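PDB 6D2S: HTH-type transcriptional regulator PrpR from Mycobacterium tuberculosis, which regulates, as a DNA-binding transcription factor, the genes for short-chain fatty acid catabolism through the glyoxylate and methylcitrate cycles, including assimilation of cholesterol-derived propionate. Local coordinates for residues G33-T36 against I41-A44; E45-R50 against F89-Q94; G37-Q42 against A133-Y138. All coordinates share one frame; numbering follows the deposited sequence.

Interaction 1 of 3, residues G33-T36 against I41-A44; sequences GMRT and IQLA
Gln42 reaches out from helix 39-51 and uses its primary amide to read the backbone of the loop that leads into that helix, where Met34 and Arg35 meet it. Both halves of the amide are engaged by Arg35. Gln42 OE1 receives Arg35 N at 3.0 Å, the donor lying in the carbonyl plane on a lone pair, and Gln42 NE2 donates to Arg35 O at 2.8 Å. Arg35 O lies only 14° out of the Gln42 amide plane; the amide pairs with N-H and C=O of one residue much as a neighbouring strand would, which probably fixes its rotation. Chi2 of 175° extends the chain beyond CG and delivers the amide to the loop.

Met34 packs alongside the aliphatic part of the same glutamine, the two side chains running in opposite directions. The bend at chi2 (-90°) turns Met34 SD to 3.6 Å from Gln42 CB, and the nearly extended last torsion carries CE on to the helix main chain, 3.7 Å from Gln42 O. Arg35 adds its CG, which lies against the amide. A Schellman motif at Gly33 ends helix 19-31; the link to helix 39-51 is closed by two hydrogen bonds between a glutamine amide and one loop residue's backbone.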
# COMPACT_ATOMS: atom_id res chain seq x y z
N GLY A 33 1.03 13.75 17.47
CA GLY A 33 0.16 14.85 17.09
C GLY A 33 0.07 15.09 15.60
O GLY A 33 -0.24 16.21 15.18
N MET A 34 0.31 14.06 14.79
CA MET A 34 0.19 14.19 13.34
C MET A 34 -1.25 14.48 12.94
O MET A 34 -2.20 14.12 13.64
CB MET A 34 0.65 12.90 12.64
CG MET A 34 2.05 12.42 13.01
SD MET A 34 3.32 13.09 11.92
CE MET A 34 4.77 12.94 12.96
N ARG A 35 -1.40 15.11 11.79
CA ARG A 35 -2.70 15.31 11.17
C ARG A 35 -2.57 15.05 9.68
O ARG A 35 -1.55 15.38 9.07
CB ARG A 35 -3.24 16.72 11.43
CG ARG A 35 -2.36 17.82 10.86
CD ARG A 35 -2.89 19.20 11.23
NE ARG A 35 -4.20 19.46 10.63
CZ ARG A 35 -4.93 20.55 10.86
NH1 ARG A 35 -4.47 21.49 11.68
NH2 ARG A 35 -6.11 20.70 10.28
N THR A 36 -3.60 14.43 9.11
CA THR A 36 -3.60 14.16 7.68
C THR A 36 -3.40 15.46 6.90
O THR A 36 -3.92 16.51 7.26
CB THR A 36 -4.91 13.47 7.27
OG1 THR A 36 -4.96 12.18 7.90
CG2 THR A 36 -4.98 13.29 5.76
N ILE A 41 6.18 17.11 5.73
CA ILE A 41 6.84 18.06 6.62
C ILE A 41 6.78 17.57 8.06
O ILE A 41 7.74 17.72 8.83
CB ILE A 41 6.19 19.45 6.49
CG1 ILE A 41 5.99 19.81 5.01
CG2 ILE A 41 7.02 20.50 7.20
CD1 ILE A 41 7.28 19.82 4.20
N GLN A 42 5.63 17.02 8.47
CA GLN A 42 5.47 16.55 9.84
C GLN A 42 6.40 15.38 10.14
O GLN A 42 6.98 15.30 11.23
CB GLN A 42 4.02 16.15 10.09
CG GLN A 42 3.03 17.31 9.91
CD GLN A 42 1.59 16.84 10.04
OE1 GLN A 42 1.18 16.40 11.11
NE2 GLN A 42 0.84 16.90 8.95
N LEU A 43 6.52 14.45 9.19
CA LEU A 43 7.44 13.33 9.37
C LEU A 43 8.89 13.81 9.43
O LEU A 43 9.69 13.25 10.18
CB LEU A 43 7.26 12.32 8.23
CG LEU A 43 6.22 11.24 8.55
CD1 LEU A 43 5.72 10.58 7.27
CD2 LEU A 43 6.82 10.20 9.49
N ALA A 44 9.24 14.81 8.63
CA ALA A 44 10.60 15.34 8.71
C ALA A 44 10.91 15.88 10.10
O ALA A 44 12.02 15.71 10.63
CB ALA A 44 10.81 16.44 7.66

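Interaction 2 of 3, residues E45-R50 against F89-Q94; sequences ELMRDR and FQIATQ
Helix-to-helix packing within the IrrE N-terminal-like domain, a family of the Peptidase_MA clan, brings helix 39-51 against helix 84-99, and Met47 is the side chain that bridges them. It leaves the first helix pointing at the second, and the backbones come nearest at Met47 and Ile91, whose CA atoms are 8.1 Å apart. The contact is small and apolar, entirely buried, and carried by three residues.

Met47 makes two separate touches. Halfway along its chain, Met47 CG lies 3.6 Å from Ile91 CG2, with the two side chains crossing at a slant. The torsions then turn the thioether: chi2 of -72° and chi3 of -97° bend the chain twice, so that the methyl group ends beside the next turn of helix 84-99. There it meets the main chain as well as a side chain, with Met47 CE 3.9 Å from Ile91 O. Ile91 offers its CG2 branch to the methionine, while its side chain also packs on Val78 of strand 75-79. Met47 itself is tied into its surroundings by a backbone hydrogen bond with Ile53 and by side-chain contact with that residue.

Away from Met47, Thr93 bonds back within its own helix: Thr93 OG1 and Thr93 N reach Phe89 O from opposite faces of its carbonyl plane, the hydroxyl at 2.8 Å. At the far end of the contact, Met47 crosses Gln94 at about a right angle, Met47 CE resting 4.1 Å from Gln94 CB.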
# COMPACT_ATOMS: atom_id res chain seq x y z
N GLU A 45 9.93 16.55 10.72
CA GLU A 45 10.08 17.03 12.09
C GLU A 45 10.24 15.87 13.07
O GLU A 45 11.11 15.90 13.94
CB GLU A 45 8.89 17.91 12.47
CG GLU A 45 9.01 18.57 13.83
CD GLU A 45 7.81 19.45 14.16
OE1 GLU A 45 7.11 19.16 15.16
OE2 GLU A 45 7.57 20.42 13.42
N LEU A 46 9.38 14.85 12.95
CA LEU A 46 9.50 13.68 13.81
C LEU A 46 10.87 13.02 13.67
O LEU A 46 11.52 12.67 14.66
CB LEU A 46 8.38 12.68 13.49
CG LEU A 46 8.33 11.35 14.24
CD1 LEU A 46 8.28 11.58 15.74
CD2 LEU A 46 7.12 10.52 13.79
N MET A 47 11.34 12.86 12.43
CA MET A 47 12.63 12.21 12.22
C MET A 47 13.76 12.98 12.90
O MET A 47 14.65 12.38 13.50
CB MET A 47 12.91 12.06 10.72
CG MET A 47 12.02 11.02 10.06
SD MET A 47 12.53 9.36 10.57
CE MET A 47 13.55 8.89 9.18
N ARG A 48 13.72 14.31 12.80
CA ARG A 48 14.72 15.15 13.48
C ARG A 48 14.60 15.03 14.99
O ARG A 48 15.60 14.83 15.70
CB ARG A 48 14.52 16.60 13.02
CG ARG A 48 15.60 17.57 13.39
CD ARG A 48 15.35 18.90 12.68
NE ARG A 48 16.28 19.93 13.12
CZ ARG A 48 16.07 20.72 14.17
NH1 ARG A 48 14.95 20.59 14.87
NH2 ARG A 48 16.98 21.62 14.51
N ASP A 49 13.38 15.17 15.51
CA ASP A 49 13.16 15.23 16.95
C ASP A 49 13.48 13.91 17.63
O ASP A 49 14.09 13.89 18.71
CB ASP A 49 11.71 15.61 17.24
CG ASP A 49 11.43 17.09 17.01
OD1 ASP A 49 12.38 17.86 16.79
OD2 ASP A 49 10.23 17.47 17.05
N ARG A 50 13.07 12.80 17.03
CA ARG A 50 13.15 11.50 17.67
C ARG A 50 14.45 10.76 17.37
O ARG A 50 14.95 10.04 18.24
CB ARG A 50 11.96 10.65 17.23
CG ARG A 50 11.79 9.33 17.96
CD ARG A 50 10.67 8.52 17.34
NE ARG A 50 10.37 7.30 18.08
CZ ARG A 50 9.30 7.14 18.85
NH1 ARG A 50 8.42 8.12 18.98
NH2 ARG A 50 9.11 5.99 19.48
N PHE A 89 5.77 8.86 2.24
CA PHE A 89 5.92 7.40 2.19
C PHE A 89 7.39 6.99 2.32
O PHE A 89 7.72 6.05 3.06
CB PHE A 89 5.32 6.86 0.90
CG PHE A 89 5.20 5.37 0.86
CD1 PHE A 89 4.04 4.74 1.28
CD2 PHE A 89 6.24 4.60 0.38
CE1 PHE A 89 3.92 3.36 1.23
CE2 PHE A 89 6.15 3.22 0.33
CZ PHE A 89 4.99 2.60 0.75
N GLN A 90 8.28 7.69 1.62
CA GLN A 90 9.70 7.39 1.72
C GLN A 90 10.23 7.63 3.12
O GLN A 90 11.03 6.83 3.64
CB GLN A 90 10.49 8.24 0.72
CG GLN A 90 10.19 7.89 -0.72
CD GLN A 90 10.41 6.42 -1.01
OE1 GLN A 90 11.47 5.88 -0.73
NE2 GLN A 90 9.41 5.77 -1.61
N ILE A 91 9.85 8.75 3.74
CA ILE A 91 10.35 9.07 5.07
C ILE A 91 9.86 8.06 6.08
O ILE A 91 10.61 7.61 6.96
CB ILE A 91 9.94 10.51 5.47
CG1 ILE A 91 10.49 11.51 4.45
CG2 ILE A 91 10.44 10.82 6.88
CD1 ILE A 91 9.75 12.89 4.49
N ALA A 92 8.58 7.68 5.99
CA ALA A 92 8.04 6.71 6.93
C ALA A 92 8.64 5.33 6.72
O ALA A 92 8.81 4.57 7.68
CB ALA A 92 6.51 6.67 6.82
N THR A 93 9.00 4.99 5.47
CA THR A 93 9.71 3.74 5.22
C THR A 93 11.05 3.73 5.94
O THR A 93 11.39 2.77 6.63
CB THR A 93 9.89 3.51 3.72
OG1 THR A 93 8.60 3.34 3.11
CG2 THR A 93 10.71 2.23 3.47
N GLN A 94 11.81 4.84 5.84
CA GLN A 94 13.08 4.92 6.55
C GLN A 94 12.88 4.94 8.06
O GLN A 94 13.69 4.37 8.81
CB GLN A 94 13.86 6.17 6.10
CG GLN A 94 15.31 6.17 6.58
CD GLN A 94 16.10 5.05 5.95
OE1 GLN A 94 16.89 4.36 6.61
NE2 GLN A 94 15.90 4.85 4.65

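Interaction 3 of 3, residues G37-Q42 against A133-Y138; sequences GGLDIQ and AFLLPY. With EDO (1,2-ethanediol), chain H.
Leu39, in the first turn of helix 39-51, directs one methyl group at the last turn of helix 116-135, where Phe134 and Leu135 receive it. Its CD1 arrives between these two neighbours and meets main chain before side chain: from Leu39 CD1, Leu135 CA is 3.7 Å away and Leu135 CG 4.1 Å. Toward the aromatic ring the same methyl abuts the edge and not the face: Leu39 CD1 lies 4.4 Å from Phe134 CD1, near the ring plane. The phenylalanine gets its ring there by swinging CG opposite its backbone N (chi1 -166°), although its first bond does not aim at Leu39. Met34 and Phe29 add further contacts to Leu39, making it part of a wider apolar cluster.

At the N-terminal end of the same helix sits a 1,2-ethanediol, probably from the crystallisation liquor. Its O2 accepts from Gly38 N at 2.9 Å. Its O1 accepts from Leu39 N at 2.8 Å, and both bonds are nearly straight. The helix dipole would be expected to favour oxygen acceptors here. Gly38 occupies the N-cap position, and the arrangement is that of a helix N-terminus packed against a helix C-terminus, with helix 84-99 completing the apolar cluster.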
# COMPACT_ATOMS: atom_id res chain seq x y z
N GLY A 37 -2.60 15.38 5.84
CA GLY A 37 -2.29 16.57 5.07
C GLY A 37 -0.93 17.16 5.39
O GLY A 37 -0.69 17.59 6.52
N GLY A 38 -0.04 17.20 4.41
CA GLY A 38 1.30 17.70 4.66
C GLY A 38 2.10 16.82 5.59
O GLY A 38 2.91 17.33 6.37
N LEU A 39 1.91 15.50 5.52
CA LEU A 39 2.64 14.60 6.41
C LEU A 39 4.12 14.57 6.10
O LEU A 39 4.90 14.16 6.97
CB LEU A 39 2.09 13.18 6.32
CG LEU A 39 1.08 12.65 7.34
CD1 LEU A 39 0.98 11.13 7.18
CD2 LEU A 39 1.42 13.02 8.78
N ASP A 40 4.53 14.97 4.89
CA ASP A 40 5.96 14.96 4.58
C ASP A 40 6.72 15.91 5.49
O ASP A 40 7.79 15.55 6.02
CB ASP A 40 6.19 15.28 3.10
CG ASP A 40 5.52 16.57 2.64
OD1 ASP A 40 4.46 16.96 3.18
OD2 ASP A 40 6.06 17.19 1.69
N ILE A 41 6.18 17.11 5.73
CA ILE A 41 6.84 18.06 6.62
C ILE A 41 6.78 17.57 8.06
O ILE A 41 7.74 17.72 8.83
CB ILE A 41 6.19 19.45 6.49
CG1 ILE A 41 5.99 19.81 5.01
CG2 ILE A 41 7.02 20.50 7.20
CD1 ILE A 41 7.28 19.82 4.20
N GLN A 42 5.63 17.02 8.47
CA GLN A 42 5.47 16.55 9.84
C GLN A 42 6.40 15.38 10.14
O GLN A 42 6.98 15.30 11.23
CB GLN A 42 4.02 16.15 10.09
CG GLN A 42 3.03 17.31 9.91
CD GLN A 42 1.59 16.84 10.04
OE1 GLN A 42 1.18 16.40 11.11
NE2 GLN A 42 0.84 16.90 8.95
N ALA A 133 0.79 2.21 6.77
CA ALA A 133 -0.04 2.27 7.96
C ALA A 133 0.18 3.56 8.74
O ALA A 133 -0.67 3.93 9.55
CB ALA A 133 0.22 1.07 8.87
N PHE A 134 1.29 4.26 8.48
CA PHE A 134 1.51 5.57 9.10
C PHE A 134 0.78 6.68 8.33
O PHE A 134 0.10 7.53 8.93
CB PHE A 134 3.02 5.85 9.16
CG PHE A 134 3.37 6.99 10.07
CD1 PHE A 134 3.17 8.30 9.66
CD2 PHE A 134 3.87 6.77 11.34
CE1 PHE A 134 3.47 9.37 10.49
CE2 PHE A 134 4.17 7.84 12.18
CZ PHE A 134 3.97 9.13 11.75
N LEU A 135 0.93 6.69 7.00
CA LEU A 135 0.22 7.66 6.16
C LEU A 135 -1.28 7.49 6.25
O LEU A 135 -2.03 8.47 6.11
CB LEU A 135 0.66 7.52 4.70
CG LEU A 135 1.90 8.32 4.31
CD1 LEU A 135 3.08 7.96 5.20
CD2 LEU A 135 2.20 8.08 2.85
N LEU A 136 -1.75 6.25 6.43
CA LEU A 136 -3.17 5.93 6.44
C LEU A 136 -3.46 5.21 7.74
O LEU A 136 -3.63 3.98 7.77
CB LEU A 136 -3.54 5.09 5.22
CG LEU A 136 -3.09 5.72 3.90
CD1 LEU A 136 -3.19 4.69 2.74
CD2 LEU A 136 -3.93 6.98 3.61
N PRO A 137 -3.49 5.95 8.85
CA PRO A 137 -3.67 5.31 10.16
C PRO A 137 -4.99 4.56 10.22
O PRO A 137 -6.02 5.04 9.74
CB PRO A 137 -3.62 6.49 11.15
CG PRO A 137 -3.92 7.70 10.32
CD PRO A 137 -3.33 7.41 8.96
N TYR A 138 -4.95 3.38 10.84
CA TYR A 138 -5.99 2.37 10.61
C TYR A 138 -7.40 2.90 10.87
O TYR A 138 -8.27 2.84 9.99
CB TYR A 138 -5.72 1.12 11.46
CG TYR A 138 -6.52 -0.07 11.00
CD1 TYR A 138 -7.89 -0.17 11.29
CD2 TYR A 138 -5.93 -1.09 10.27
CE1 TYR A 138 -8.64 -1.25 10.86
CE2 TYR A 138 -6.68 -2.19 9.83
CZ TYR A 138 -8.03 -2.26 10.13
OH TYR A 138 -8.78 -3.33 9.71
C1 EDO H . 0.65 14.00 2.44
O1 EDO H . 0.22 14.15 3.77
C2 EDO H . -0.24 14.78 1.47
O2 EDO H . -0.18 16.16 1.71

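All three contacts use helix 39-51 and lie on the same side of the chain's centre. Interactions 1 and 3 are closest, with centres about 6 Å apart and Ile41 and Gln42 in common; the centre of interaction 2 is about 9 Å and about 10 Å from those of interactions 1 and 3. Along the chain, interaction 1 closes before interaction 2 opens, and interaction 2 is nested inside the stretch spanned by interaction 3. Leu43 packs on both Ile91 and Phe134, and Leu46 on both Met34 and Phe134, so the contacts form one continuous apolar patch, buried at interactions 2 and 3 and reaching the surface at interaction 1. Helix 39-51 thus joins sequence-distant helices 84-99 and 116-135 of this piece of PrpR.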